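Long-range contacts in beta-galactosidase (Bacteroides thetaiotaomicron, PDB 5MUJ), which probably acts as an arabinofuranosidase-type glycoside hydrolase on side chain B of the plant pectin rhamnogalacturonan II, parts of which it binds here: residues S111-K116 with S184-I189; H146-I151 with G168-K173; D328-H333 with C349-A354; Y47-A52 with V372-P377. One frame throughout, in Å; residues are numbered along the deposited sequence. Where two conformers were deposited one is given.

Contact 1: residues S111-K116 with S184-I189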
loop_
_atom_site.group_PDB
_atom_site.type_symbol
_atom_site.label_atom_id
_atom_site.label_comp_id
_atom_site.label_asym_id
_atom_site.label_seq_id
_atom_site.Cartn_x
_atom_site.Cartn_y
_atom_site.Cartn_z
ATOM N N SER A 111 -10.452 -10.496 9.607
ATOM C CA SER A 111 -9.988 -11.776 10.123
ATOM C C SER A 111 -10.262 -12.868 9.079
ATOM O O SER A 111 -11.122 -12.694 8.231
ATOM C CB SER A 111 -10.751 -12.107 11.387
ATOM O OG SER A 111 -10.688 -11.033 12.317
ATOM N N TYR A 112 -9.602 -14.011 9.232
ATOM C CA TYR A 112 -9.867 -15.174 8.400
ATOM C C TYR A 112 -11.361 -15.467 8.451
ATOM O O TYR A 112 -11.954 -15.565 9.523
ATOM C CB TYR A 112 -9.105 -16.426 8.849
ATOM C CG TYR A 112 -7.609 -16.306 8.827
ATOM C CD1 TYR A 112 -6.919 -16.051 7.646
ATOM C CD2 TYR A 112 -6.879 -16.426 10.021
ATOM C CE1 TYR A 112 -5.550 -15.901 7.663
ATOM C CE2 TYR A 112 -5.506 -16.284 10.045
ATOM C CZ TYR A 112 -4.834 -16.046 8.854
ATOM O OH TYR A 112 -3.478 -15.900 8.835
ATOM N N ARG A 113 -11.938 -15.632 7.261
ATOM C CA ARG A 113 -13.348 -15.666 7.114
ATOM C C ARG A 113 -13.791 -17.045 6.539
ATOM O O ARG A 113 -13.943 -17.248 5.302
ATOM C CB ARG A 113 -13.825 -14.462 6.312
ATOM C CG ARG A 113 -15.318 -14.465 6.184
ATOM C CD ARG A 113 -15.911 -13.194 5.676
ATOM N NE ARG A 113 -15.693 -13.036 4.228
ATOM C CZ ARG A 113 -16.565 -12.446 3.404
ATOM N NH1 ARG A 113 -17.774 -12.009 3.821
ATOM N NH2 ARG A 113 -16.234 -12.285 2.119
ATOM N N ASP A 114 -13.963 -18.004 7.449
ATOM C CA ASP A 114 -14.243 -19.414 7.059
ATOM C C ASP A 114 -15.507 -19.545 6.213
ATOM O O ASP A 114 -16.541 -18.930 6.514
ATOM C CB ASP A 114 -14.385 -20.300 8.308
ATOM C CG ASP A 114 -13.065 -20.541 9.013
ATOM O OD1 ASP A 114 -12.018 -20.708 8.357
ATOM O OD2 ASP A 114 -13.070 -20.555 10.258
ATOM N N GLY A 115 -15.427 -20.352 5.141
ATOM C CA GLY A 115 -16.574 -20.598 4.282
ATOM C C GLY A 115 -16.812 -19.588 3.172
ATOM O O GLY A 115 -17.803 -19.717 2.440
ATOM N N LYS A 116 -15.910 -18.611 3.020
ATOM C CA LYS A 116 -16.041 -17.553 2.030
ATOM C C LYS A 116 -14.851 -17.576 1.060
ATOM O O LYS A 116 -13.881 -18.263 1.290
ATOM C CB LYS A 116 -16.162 -16.197 2.749
ATOM C CG LYS A 116 -17.429 -16.089 3.577
ATOM C CD LYS A 116 -18.660 -15.885 2.717
ATOM C CE LYS A 116 -19.882 -16.021 3.571
ATOM N NZ LYS A 116 -21.131 -15.774 2.865
ATOM N N SER A 184 -17.826 -7.439 4.860
ATOM C CA SER A 184 -17.335 -7.641 3.495
ATOM C C SER A 184 -18.296 -8.374 2.586
ATOM O O SER A 184 -19.213 -9.075 3.035
ATOM C CB SER A 184 -15.974 -8.263 3.533
ATOM O OG SER A 184 -15.996 -9.502 4.125
ATOM N N LEU A 185 -18.095 -8.125 1.299
ATOM C CA LEU A 185 -18.911 -8.775 0.231
ATOM C C LEU A 185 -18.555 -10.239 0.033
ATOM O O LEU A 185 -17.416 -10.658 0.234
ATOM C CB LEU A 185 -18.795 -8.012 -1.071
ATOM C CG LEU A 185 -19.362 -6.592 -1.098
ATOM C CD1 LEU A 185 -19.345 -6.062 -2.509
ATOM C CD2 LEU A 185 -20.767 -6.482 -0.487
ATOM N N ASP A 186 -19.530 -11.007 -0.436
ATOM C CA ASP A 186 -19.346 -12.435 -0.615
ATOM C C ASP A 186 -18.760 -12.858 -1.978
ATOM O O ASP A 186 -18.608 -14.059 -2.235
ATOM C CB ASP A 186 -20.670 -13.135 -0.319
ATOM C CG ASP A 186 -21.004 -13.128 1.157
ATOM O OD1 ASP A 186 -20.221 -12.602 2.004
ATOM O OD2 ASP A 186 -22.060 -13.664 1.503
ATOM N N LYS A 187 -18.389 -11.850 -2.779
ATOM C CA LYS A 187 -17.716 -11.958 -4.043
ATOM C C LYS A 187 -16.649 -10.853 -4.097
ATOM O O LYS A 187 -16.845 -9.776 -3.519
ATOM C CB LYS A 187 -18.744 -11.745 -5.171
ATOM C CG LYS A 187 -19.367 -10.339 -5.247
ATOM C CD LYS A 187 -20.684 -10.288 -6.022
ATOM C CE LYS A 187 -20.489 -10.163 -7.528
ATOM N NZ LYS A 187 -21.655 -10.669 -8.323
ATOM N N PRO A 188 -15.528 -11.098 -4.805
ATOM C CA PRO A 188 -14.641 -9.967 -5.056
ATOM C C PRO A 188 -15.319 -8.890 -5.890
ATOM O O PRO A 188 -16.269 -9.181 -6.626
ATOM C CB PRO A 188 -13.469 -10.573 -5.821
ATOM C CG PRO A 188 -13.852 -11.943 -6.217
ATOM C CD PRO A 188 -15.083 -12.346 -5.468
ATOM N N ILE A 189 -14.821 -7.669 -5.813
ATOM C CA ILE A 189 -15.264 -6.595 -6.709
ATOM C C ILE A 189 -14.498 -6.538 -8.036
ATOM O O ILE A 189 -15.043 -6.057 -9.035
ATOM C CB ILE A 189 -15.326 -5.198 -6.029
ATOM C CG1 ILE A 189 -14.025 -4.829 -5.271
ATOM C CG2 ILE A 189 -16.591 -5.121 -5.177
ATOM C CD1 ILE A 189 -13.917 -3.345 -4.989
HETATM O O HOH W 1 -18.320 -10.075 6.352
#

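Contact 2: residues H146-I151 with G168-K173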
loop_
_atom_site.group_PDB
_atom_site.type_symbol
_atom_site.label_atom_id
_atom_site.label_comp_id
_atom_site.label_asym_id
_atom_site.label_seq_id
_atom_site.Cartn_x
_atom_site.Cartn_y
_atom_site.Cartn_z
ATOM N N HIS A 146 -17.647 4.016 6.444
ATOM C CA HIS A 146 -16.246 4.018 6.008
ATOM C C HIS A 146 -15.993 2.757 5.200
ATOM O O HIS A 146 -16.656 1.725 5.393
ATOM C CB HIS A 146 -15.286 4.101 7.194
ATOM C CG HIS A 146 -15.343 5.408 7.923
ATOM N ND1 HIS A 146 -14.606 6.496 7.534
ATOM C CD2 HIS A 146 -16.051 5.803 9.008
ATOM C CE1 HIS A 146 -14.836 7.505 8.353
ATOM N NE2 HIS A 146 -15.730 7.117 9.243
ATOM N N TRP A 147 -15.070 2.868 4.255
ATOM C CA TRP A 147 -14.846 1.802 3.251
ATOM C C TRP A 147 -13.386 1.375 3.226
ATOM O O TRP A 147 -12.505 2.095 3.691
ATOM C CB TRP A 147 -15.284 2.294 1.880
ATOM C CG TRP A 147 -16.698 2.645 1.833
ATOM C CD1 TRP A 147 -17.282 3.819 2.236
ATOM C CD2 TRP A 147 -17.745 1.815 1.369
ATOM N NE1 TRP A 147 -18.643 3.754 2.053
ATOM C CE2 TRP A 147 -18.949 2.534 1.513
ATOM C CE3 TRP A 147 -17.785 0.524 0.856
ATOM C CZ2 TRP A 147 -20.181 2.005 1.142
ATOM C CZ3 TRP A 147 -19.024 -0.008 0.476
ATOM C CH2 TRP A 147 -20.198 0.738 0.620
HETATM N N MSE A 148 -13.154 0.191 2.687
HETATM C CA MSE A 148 -11.838 -0.438 2.604
HETATM C C MSE A 148 -11.843 -1.402 1.452
HETATM O O MSE A 148 -12.858 -2.051 1.203
HETATM C CB MSE A 148 -11.624 -1.197 3.903
HETATM C CG MSE A 148 -10.373 -2.050 3.971
HETATM SE SE MSE A 148 -10.379 -3.136 5.598
HETATM C CE MSE A 148 -9.024 -1.962 6.360
ATOM N N THR A 149 -10.742 -1.487 0.730
ATOM C CA THR A 149 -10.531 -2.582 -0.211
ATOM C C THR A 149 -9.452 -3.473 0.334
ATOM O O THR A 149 -8.675 -3.083 1.173
ATOM C CB THR A 149 -10.141 -2.132 -1.625
ATOM O OG1 THR A 149 -8.897 -1.417 -1.566
ATOM C CG2 THR A 149 -11.267 -1.287 -2.239
ATOM N N TYR A 150 -9.373 -4.686 -0.188
ATOM C CA TYR A 150 -8.451 -5.691 0.327
ATOM C C TYR A 150 -7.969 -6.742 -0.685
ATOM O O TYR A 150 -8.628 -7.016 -1.739
ATOM C CB TYR A 150 -9.009 -6.350 1.600
ATOM C CG TYR A 150 -10.268 -7.184 1.442
ATOM C CD1 TYR A 150 -10.200 -8.562 1.193
ATOM C CD2 TYR A 150 -11.518 -6.622 1.617
ATOM C CE1 TYR A 150 -11.361 -9.337 1.101
ATOM C CE2 TYR A 150 -12.692 -7.386 1.522
ATOM C CZ TYR A 150 -12.612 -8.739 1.276
ATOM O OH TYR A 150 -13.807 -9.455 1.209
ATOM N N ILE A 151 -6.794 -7.290 -0.394
ATOM C CA ILE A 151 -6.267 -8.518 -1.033
ATOM C C ILE A 151 -7.054 -9.680 -0.428
ATOM O O ILE A 151 -6.988 -9.902 0.810
ATOM C CB ILE A 151 -4.749 -8.671 -0.757
ATOM C CG1 ILE A 151 -3.956 -7.625 -1.541
ATOM C CG2 ILE A 151 -4.280 -10.107 -0.956
ATOM C CD1 ILE A 151 -2.491 -7.537 -1.178
ATOM N N GLY A 168 -11.136 -7.403 -2.912
ATOM C CA GLY A 168 -12.377 -7.372 -2.161
ATOM C C GLY A 168 -12.778 -5.984 -1.649
ATOM O O GLY A 168 -11.990 -5.046 -1.679
ATOM N N LEU A 169 -14.023 -5.873 -1.211
ATOM C CA LEU A 169 -14.595 -4.627 -0.714
ATOM C C LEU A 169 -15.140 -4.865 0.692
ATOM O O LEU A 169 -15.847 -5.858 0.921
ATOM C CB LEU A 169 -15.769 -4.168 -1.584
ATOM C CG LEU A 169 -16.435 -2.836 -1.190
ATOM C CD1 LEU A 169 -15.484 -1.645 -1.323
ATOM C CD2 LEU A 169 -17.703 -2.624 -2.023
ATOM N N ALA A 170 -14.793 -3.966 1.609
ATOM C CA ALA A 170 -15.308 -3.980 2.971
ATOM C C ALA A 170 -15.776 -2.630 3.371
ATOM O O ALA A 170 -15.391 -1.623 2.783
ATOM C CB ALA A 170 -14.272 -4.493 3.941
ATOM N N SER A 171 -16.586 -2.610 4.430
ATOM C CA SER A 171 -17.100 -1.372 4.955
ATOM C C SER A 171 -17.535 -1.530 6.396
ATOM O O SER A 171 -17.683 -2.637 6.886
ATOM C CB SER A 171 -18.264 -0.877 4.115
ATOM O OG SER A 171 -19.418 -1.686 4.279
ATOM N N THR A 172 -17.701 -0.401 7.068
ATOM C CA THR A 172 -18.206 -0.427 8.452
ATOM C C THR A 172 -18.989 0.834 8.793
ATOM O O THR A 172 -18.688 1.912 8.280
ATOM C CB THR A 172 -17.074 -0.614 9.488
ATOM O OG1 THR A 172 -17.627 -0.893 10.791
ATOM C CG2 THR A 172 -16.149 0.620 9.541
ATOM N N LYS A 173 -20.025 0.663 9.619
ATOM C CA LYS A 173 -20.727 1.772 10.245
ATOM C C LYS A 173 -20.158 2.028 11.658
ATOM O O LYS A 173 -20.622 2.930 12.377
ATOM C CB LYS A 173 -22.235 1.507 10.297
ATOM C CG LYS A 173 -22.919 1.805 8.970
ATOM C CD LYS A 173 -24.439 1.832 9.079
ATOM C CE LYS A 173 -25.093 2.268 7.777
ATOM N NZ LYS A 173 -24.897 3.716 7.468
HETATM O O HOH W 2 -15.379 -8.511 -1.513
#

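Contact 3: residues D328-H333 with C349-A354. With RAM (alpha-L-rhamnopyranose), chain B.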
loop_
_atom_site.group_PDB
_atom_site.type_symbol
_atom_site.label_atom_id
_atom_site.label_comp_id
_atom_site.label_asym_id
_atom_site.label_seq_id
_atom_site.Cartn_x
_atom_site.Cartn_y
_atom_site.Cartn_z
ATOM N N ASP A 328 16.516 -2.811 7.710
ATOM C CA ASP A 328 15.940 -2.762 6.305
ATOM C C ASP A 328 16.913 -3.113 5.182
ATOM O O ASP A 328 16.710 -2.733 4.000
ATOM C CB ASP A 328 15.256 -1.409 6.027
ATOM C CG ASP A 328 16.220 -0.213 5.998
ATOM O OD1 ASP A 328 17.445 -0.403 5.880
ATOM O OD2 ASP A 328 15.740 0.957 6.100
ATOM N N GLU A 329 17.890 -3.937 5.530
ATOM C CA GLU A 329 19.035 -4.149 4.672
ATOM C C GLU A 329 18.732 -4.897 3.350
ATOM O O GLU A 329 19.543 -4.838 2.444
ATOM C CB GLU A 329 20.133 -4.885 5.420
ATOM C CG GLU A 329 19.838 -6.348 5.696
ATOM C CD GLU A 329 20.708 -6.999 6.767
ATOM O OE1 GLU A 329 21.830 -6.516 7.056
ATOM O OE2 GLU A 329 20.257 -8.024 7.316
ATOM N N LEU A 330 17.598 -5.591 3.267
ATOM C CA LEU A 330 17.207 -6.308 2.049
ATOM C C LEU A 330 16.204 -5.495 1.233
ATOM O O LEU A 330 16.469 -5.189 0.064
ATOM C CB LEU A 330 16.651 -7.684 2.409
ATOM C CG LEU A 330 16.233 -8.551 1.202
ATOM C CD1 LEU A 330 17.405 -8.810 0.270
ATOM C CD2 LEU A 330 15.612 -9.858 1.668
ATOM N N PHE A 331 15.054 -5.173 1.840
ATOM C CA PHE A 331 14.025 -4.383 1.208
ATOM C C PHE A 331 13.679 -3.193 2.105
ATOM O O PHE A 331 13.536 -3.361 3.332
ATOM C CB PHE A 331 12.709 -5.162 0.970
ATOM C CG PHE A 331 12.834 -6.461 0.200
ATOM C CD1 PHE A 331 13.637 -6.548 -0.920
ATOM C CD2 PHE A 331 12.058 -7.575 0.551
ATOM C CE1 PHE A 331 13.705 -7.734 -1.641
ATOM C CE2 PHE A 331 12.148 -8.766 -0.155
ATOM C CZ PHE A 331 12.966 -8.828 -1.253
ATOM N N ALA A 332 13.548 -1.996 1.535
ATOM C CA ALA A 332 13.021 -0.828 2.292
ATOM C C ALA A 332 12.007 -0.178 1.376
ATOM O O ALA A 332 12.369 0.529 0.450
ATOM C CB ALA A 332 14.119 0.163 2.696
ATOM N N HIS A 333 10.738 -0.497 1.587
ATOM C CA HIS A 333 9.777 -0.430 0.502
ATOM C C HIS A 333 8.318 -0.457 0.951
ATOM O O HIS A 333 7.963 -1.057 1.965
ATOM C CB HIS A 333 10.056 -1.566 -0.520
ATOM C CG HIS A 333 9.667 -2.936 -0.068
ATOM N ND1 HIS A 333 9.566 -3.328 1.241
ATOM C CD2 HIS A 333 9.298 -4.025 -0.793
ATOM C CE1 HIS A 333 9.197 -4.593 1.313
ATOM N NE2 HIS A 333 9.027 -5.042 0.085
ATOM N N CYS A 349 7.805 -0.654 4.734
ATOM C CA CYS A 349 8.034 -2.025 5.188
ATOM C C CYS A 349 9.518 -2.332 5.099
ATOM O O CYS A 349 10.132 -2.181 4.032
ATOM C CB CYS A 349 7.228 -3.039 4.354
ATOM S SG CYS A 349 7.603 -4.764 4.730
ATOM N N ALA A 350 10.094 -2.717 6.245
ATOM C CA ALA A 350 11.500 -3.008 6.377
ATOM C C ALA A 350 11.660 -4.509 6.433
ATOM O O ALA A 350 10.980 -5.159 7.242
ATOM C CB ALA A 350 12.003 -2.375 7.685
ATOM N N VAL A 351 12.516 -5.051 5.542
ATOM C CA VAL A 351 12.897 -6.436 5.539
ATOM C C VAL A 351 14.421 -6.560 5.543
ATOM O O VAL A 351 15.100 -5.875 4.785
ATOM C CB VAL A 351 12.325 -7.140 4.286
ATOM C CG1 VAL A 351 12.658 -8.644 4.265
ATOM C CG2 VAL A 351 10.825 -6.881 4.229
ATOM N N ASN A 352 14.946 -7.468 6.371
ATOM C CA ASN A 352 16.383 -7.689 6.473
ATOM C C ASN A 352 16.775 -9.003 5.810
ATOM O O ASN A 352 15.921 -9.673 5.214
ATOM C CB ASN A 352 16.827 -7.619 7.948
ATOM C CG ASN A 352 16.187 -8.679 8.833
ATOM O OD1 ASN A 352 15.699 -9.728 8.382
ATOM N ND2 ASN A 352 16.215 -8.415 10.137
ATOM N N ASN A 353 18.055 -9.366 5.893
ATOM C CA ASN A 353 18.563 -10.567 5.213
ATOM C C ASN A 353 18.049 -11.846 5.849
ATOM O O ASN A 353 17.976 -12.868 5.151
ATOM C CB ASN A 353 20.098 -10.610 5.154
ATOM C CG ASN A 353 20.689 -9.562 4.227
ATOM O OD1 ASN A 353 20.060 -9.132 3.264
ATOM N ND2 ASN A 353 21.911 -9.139 4.526
ATOM N N ALA A 354 17.692 -11.803 7.144
ATOM C CA ALA A 354 16.943 -12.927 7.763
ATOM C C ALA A 354 15.464 -13.006 7.332
ATOM O O ALA A 354 14.748 -13.936 7.721
ATOM C CB ALA A 354 17.031 -12.854 9.270
HETATM C C1 RAM B . 6.631 -9.621 -3.435
HETATM C C2 RAM B . 5.671 -8.981 -2.466
HETATM C C3 RAM B . 6.419 -8.715 -1.161
HETATM C C4 RAM B . 7.617 -7.819 -1.482
HETATM C C5 RAM B . 8.561 -8.336 -2.577
HETATM C C6 RAM B . 9.457 -7.240 -3.128
HETATM O O2 RAM B . 5.172 -7.753 -3.061
HETATM O O3 RAM B . 5.578 -8.114 -0.172
HETATM O O4 RAM B . 8.416 -7.712 -0.316
HETATM O O5 RAM B . 7.919 -9.024 -3.681
HETATM O O HOH W 3 19.353 -9.889 8.977
HETATM O O HOH W 4 20.730 -7.356 1.386
#

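Contact 4: residues Y47-A52 with V372-P377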
loop_
_atom_site.group_PDB
_atom_site.type_symbol
_atom_site.label_atom_id
_atom_site.label_comp_id
_atom_site.label_asym_id
_atom_site.label_seq_id
_atom_site.Cartn_x
_atom_site.Cartn_y
_atom_site.Cartn_z
ATOM N N TYR A 47 13.827 6.797 11.798
ATOM C CA TYR A 47 13.431 6.716 13.228
ATOM C C TYR A 47 13.616 5.290 13.700
ATOM O O TYR A 47 14.191 5.033 14.749
ATOM C CB TYR A 47 12.013 7.135 13.402
ATOM C CG TYR A 47 11.501 6.981 14.801
ATOM C CD1 TYR A 47 11.756 7.950 15.764
ATOM C CD2 TYR A 47 10.724 5.885 15.156
ATOM C CE1 TYR A 47 11.292 7.808 17.054
ATOM C CE2 TYR A 47 10.251 5.725 16.457
ATOM C CZ TYR A 47 10.533 6.709 17.397
ATOM O OH TYR A 47 10.079 6.594 18.696
ATOM N N GLY A 48 13.100 4.358 12.903
ATOM C CA GLY A 48 13.253 2.935 13.101
ATOM C C GLY A 48 11.882 2.300 13.094
ATOM O O GLY A 48 10.922 2.884 12.563
ATOM N N LEU A 49 11.776 1.132 13.701
ATOM C CA LEU A 49 10.544 0.351 13.597
ATOM C C LEU A 49 9.400 1.007 14.349
ATOM O O LEU A 49 9.596 1.620 15.437
ATOM C CB LEU A 49 10.767 -1.084 14.044
ATOM C CG LEU A 49 11.757 -1.873 13.174
ATOM C CD1 LEU A 49 12.387 -3.039 13.900
ATOM C CD2 LEU A 49 11.085 -2.365 11.888
ATOM N N ALA A 50 8.217 0.914 13.762
ATOM C CA ALA A 50 6.981 1.404 14.349
ATOM C C ALA A 50 6.187 0.214 14.900
ATOM O O ALA A 50 5.627 0.250 15.996
ATOM C CB ALA A 50 6.152 2.086 13.276
ATOM N N VAL A 51 6.066 -0.813 14.063
ATOM C CA VAL A 51 5.364 -2.019 14.395
ATOM C C VAL A 51 6.178 -3.213 13.952
ATOM O O VAL A 51 6.416 -3.362 12.758
ATOM C CB VAL A 51 3.938 -2.059 13.780
ATOM C CG1 VAL A 51 3.143 -3.222 14.367
ATOM C CG2 VAL A 51 3.155 -0.773 14.073
ATOM N N ALA A 52 6.546 -4.086 14.873
ATOM C CA ALA A 52 7.384 -5.232 14.639
ATOM C C ALA A 52 6.764 -6.517 15.193
ATOM O O ALA A 52 6.117 -6.501 16.245
ATOM C CB ALA A 52 8.744 -5.018 15.255
ATOM N N VAL A 372 11.932 -0.126 19.397
ATOM C CA VAL A 372 11.440 -1.419 18.900
ATOM C C VAL A 372 12.551 -2.113 18.140
ATOM O O VAL A 372 13.290 -1.471 17.408
ATOM C CB VAL A 372 10.244 -1.211 17.956
ATOM C CG1 VAL A 372 9.729 -2.537 17.372
ATOM C CG2 VAL A 372 9.142 -0.466 18.663
ATOM N N ARG A 373 12.689 -3.416 18.350
ATOM C CA ARG A 373 13.625 -4.256 17.620
ATOM C C ARG A 373 12.881 -5.479 17.069
ATOM O O ARG A 373 11.862 -5.898 17.615
ATOM C CB ARG A 373 14.734 -4.741 18.558
ATOM C CG ARG A 373 15.540 -3.632 19.227
ATOM C CD ARG A 373 16.497 -2.944 18.271
ATOM N NE ARG A 373 17.311 -1.920 18.943
ATOM C CZ ARG A 373 16.991 -0.636 19.119
ATOM N NH1 ARG A 373 15.821 -0.139 18.716
ATOM N NH2 ARG A 373 17.855 0.178 19.785
ATOM N N PHE A 374 13.446 -6.054 16.011
ATOM C CA PHE A 374 13.064 -7.388 15.552
ATOM C C PHE A 374 13.559 -8.367 16.632
ATOM O O PHE A 374 14.552 -8.081 17.332
ATOM C CB PHE A 374 13.731 -7.783 14.210
ATOM C CG PHE A 374 13.053 -7.223 12.960
ATOM C CD1 PHE A 374 11.687 -7.382 12.752
ATOM C CD2 PHE A 374 13.805 -6.593 11.981
ATOM C CE1 PHE A 374 11.081 -6.881 11.603
ATOM C CE2 PHE A 374 13.206 -6.071 10.855
ATOM C CZ PHE A 374 11.852 -6.237 10.659
ATOM N N PRO A 375 12.917 -9.541 16.732
ATOM C CA PRO A 375 13.472 -10.626 17.528
ATOM C C PRO A 375 14.849 -11.030 17.004
ATOM O O PRO A 375 15.263 -10.621 15.902
ATOM C CB PRO A 375 12.475 -11.777 17.327
ATOM C CG PRO A 375 11.291 -11.187 16.690
ATOM C CD PRO A 375 11.756 -9.990 15.945
ATOM N N LYS A 376 15.573 -11.795 17.811
ATOM C CA LYS A 376 16.828 -12.376 17.370
ATOM C C LYS A 376 16.497 -13.224 16.149
ATOM O O LYS A 376 15.520 -13.976 16.185
ATOM C CB LYS A 376 17.457 -13.232 18.486
ATOM N N PRO A 377 17.242 -13.059 15.037
ATOM C CA PRO A 377 16.941 -13.927 13.882
ATOM C C PRO A 377 17.261 -15.378 14.170
ATOM O O PRO A 377 18.062 -15.659 15.073
ATOM C CB PRO A 377 17.847 -13.382 12.761
ATOM C CG PRO A 377 18.881 -12.556 13.448
ATOM C CD PRO A 377 18.291 -12.076 14.738
HETATM O O HOH W 5 14.050 0.152 15.251
#

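Contact 1: residues S111-K116 with S184-I189
The guanidinium of Arg113 lies flat between Ser184 and Lys116, and this sandwich is the tight part of the contact. Ser184 OG sits over the centre of one guanidinium face, 3.0 Å above the plane; it makes no hydrogen bond to Arg113, its own bond going to Arg122. On the opposite face lies Lys116 CG, offset toward the rim. At the guanidinium edge Arg113 NH2 gives a hydrogen bond to Leu185 O (2.8 Å), close to the group's plane, while NE forms a salt bridge with Asp118. With donors on several sides, arginine suits a place where a backbone carbonyl and two carboxylates must be reached from one group. In this five-bladed beta-propeller 111-116 leads from blade 59-110 to the next one, whose outer edge strand, 183-184, runs into 184-189. A type II turn from Arg113 to Lys116 folds the link back, with Gly115 at the position whose positive phi (86°) favours glycine. The solvent side is more open, and the bonding of NH1 there is looser. Arg113 and Lys116 form a salt-bridge network with Asp186: Arg113 NH1 to Asp186 OD1 is a weak bond (3.1 Å), Lys116 NZ to Asp186 OD2 a short one (2.7 Å) from above the carboxylate plane. A water also joins NH1, weakly, to Ser184 N. Two cations beside this exposed aspartate would probably favour its ionised form.

Contact 2: residues H146-I151 with G168-K173
Tyr150 lays its ring flat over Gly168, the residue paired with it on the neighbouring strand. From CB, which stays 4.6 Å from Gly168 O, the first torsion places CG between the backbone N and the carbonyl carbon (chi1 66°); the ring beyond it lies across Gly168. CD2 then passes Gly168 C at 3.6 Å, CE2 comes to 3.4 Å from Leu169 N, and CE1 and CZ approach Gly168 CA, which lies under the ring centre, 3.7 Å from the centroid, in a CH-pi contact. At the tip, OH is hydrogen-bonded to Asp118 and receives a bond from a water that in turn accepts from Leu169 N. Glycine suits the place beneath the ring, because with the ring so placed a CB would clash with Tyr150 CZ. The two strands are the middle pair of a propeller blade, antiparallel, with His146-Thr172, Met148-Ala170 and Tyr150-Gly168 as hydrogen-bonded pairs. An alanine in place of Tyr150 would probably open a gap over Gly168 and leave Asp118 and the water without their phenol partner. The selenomethionine at Met148 and the small Ala170 share Tyr150's side of the sheet, and Ala170 CB fits 4.1 Å from Tyr150 CE2. On the other side, Trp147 covers Ser171: Ser171 CB stands over the six-membered ring, 22° off its normal, and small serine leaves room for the indole. Leu169 CD1 packs against Trp147 CE3 at 3.8 Å, while the indole NE1 is bonded to Tyr142 O.

Contact 3: residues D328-H333 with C349-A354
His333 stands between Cys349 and a bound rhamnose, touching both with the edge of its ring. NE2 is hydrogen-bonded to rhamnose O4 at 2.8 Å, and either atom could be the donor. On the same ring ND1 donates to Cys349 O (3.1 Å), which lies only 3° out of the imidazole plane. This carbonyl also accepts from His333 N, the two donors reaching it from opposite faces of its plane, so backbone and ring are tied to one oxygen. The sugar is also hydrogen-bonded to Lys334, Tyr158 and Arg357. In the next shell Phe331 CB sits over the centre of the imidazole, 3.5 Å above it, and the Phe331 ring carries rhamnose C6 over one face and Leu330 CG over the other. Phe331 is set in turn by compact, branched Val351, whose CB meets Phe331 CD2 at 3.8 Å. Phe331, His333, Cys349 and Val351 belong to the hairpin of strands 331-340 and 343-351, and at its open end Leu330 and Phe331 form a classic beta bulge opposite Val351, whose O accepts from both Leu330 N (2.9 Å) and Phe331 N. Outermost, Asn353 N donates to Glu329 OE2 at 2.9 Å on its anti side, while the carboxylate and the Asn353 amide lie stacked. A leucine in place of His333 would probably leave rhamnose O4 without this mate and Cys349 O with one donor fewer. Histidine suits the site because one ring nitrogen can be spent on a backbone carbonyl, which probably fixes the rotation of the ring and leaves the other pointing at rhamnose O4.

Contact 4: residues Y47-A52 with V372-P377
The blade that closes the propeller takes its outer strand, 45-51, from the start of the chain and its other three from the end, a Velcro-type closure, and here Leu49 and Ala52 of that strand and its continuation meet Val372 and Phe374 of the C-terminal tail. In one of its two conformers, the one described here, Leu49 sends CD1 over the centre of the Phe374 ring, a CH-pi contact 4.2 Å from the centroid and only 9° off the normal, and Leu49 CD2 comes to 4.1 Å from Phe374 CZ. A leucine may suit this position, since one methyl lies over the ring face while the other reaches CZ. Leu49 CB, directed at the tail by the backbone, lies 3.8 Å from Val372 CG1. That same valine methyl presses against Ala52 CB at 3.4 Å, tighter than carbon pairs usually pack, so Ala52 has little room to be larger. The polar bridging is indirect: a water accepts from Leu49 N (2.9 Å) and donates to Val372 O (2.8 Å), and Ser370 OG is bonded to both Leu49 O and Val372 N. On the exposed side the Arg373 side chain folds back, and its NH1, also bonded to Ser370 O, gives a hydrogen bond to Val372 O at 3.1 Å, from well above the carbonyl plane.

Contact 2 lies within the blade that runs from strand 121-126 to strand 183-184, and contact 1 joins the loop leading into that blade to the chain leaving its outer strand. Their centres are 11 Å apart, and Leu185 and Leu169 join them through a probable backbone hydrogen bond. Contacts 3 and 4 both reach the closing blade, also 11 Å apart at their centres, and touch where Phe374 packs on Asn352. Contacts 2 and 3 lie on opposite sides of the chain's centre, about 29 Å apart between centres. Along the sequence, contact 4 spans nearly the whole chain and encloses the others; contact 2 falls within contact 1, and contact 3 follows both. Chain ends are thus tied together at the rim of the propeller, while the same blade's innermost strand faces the glycan.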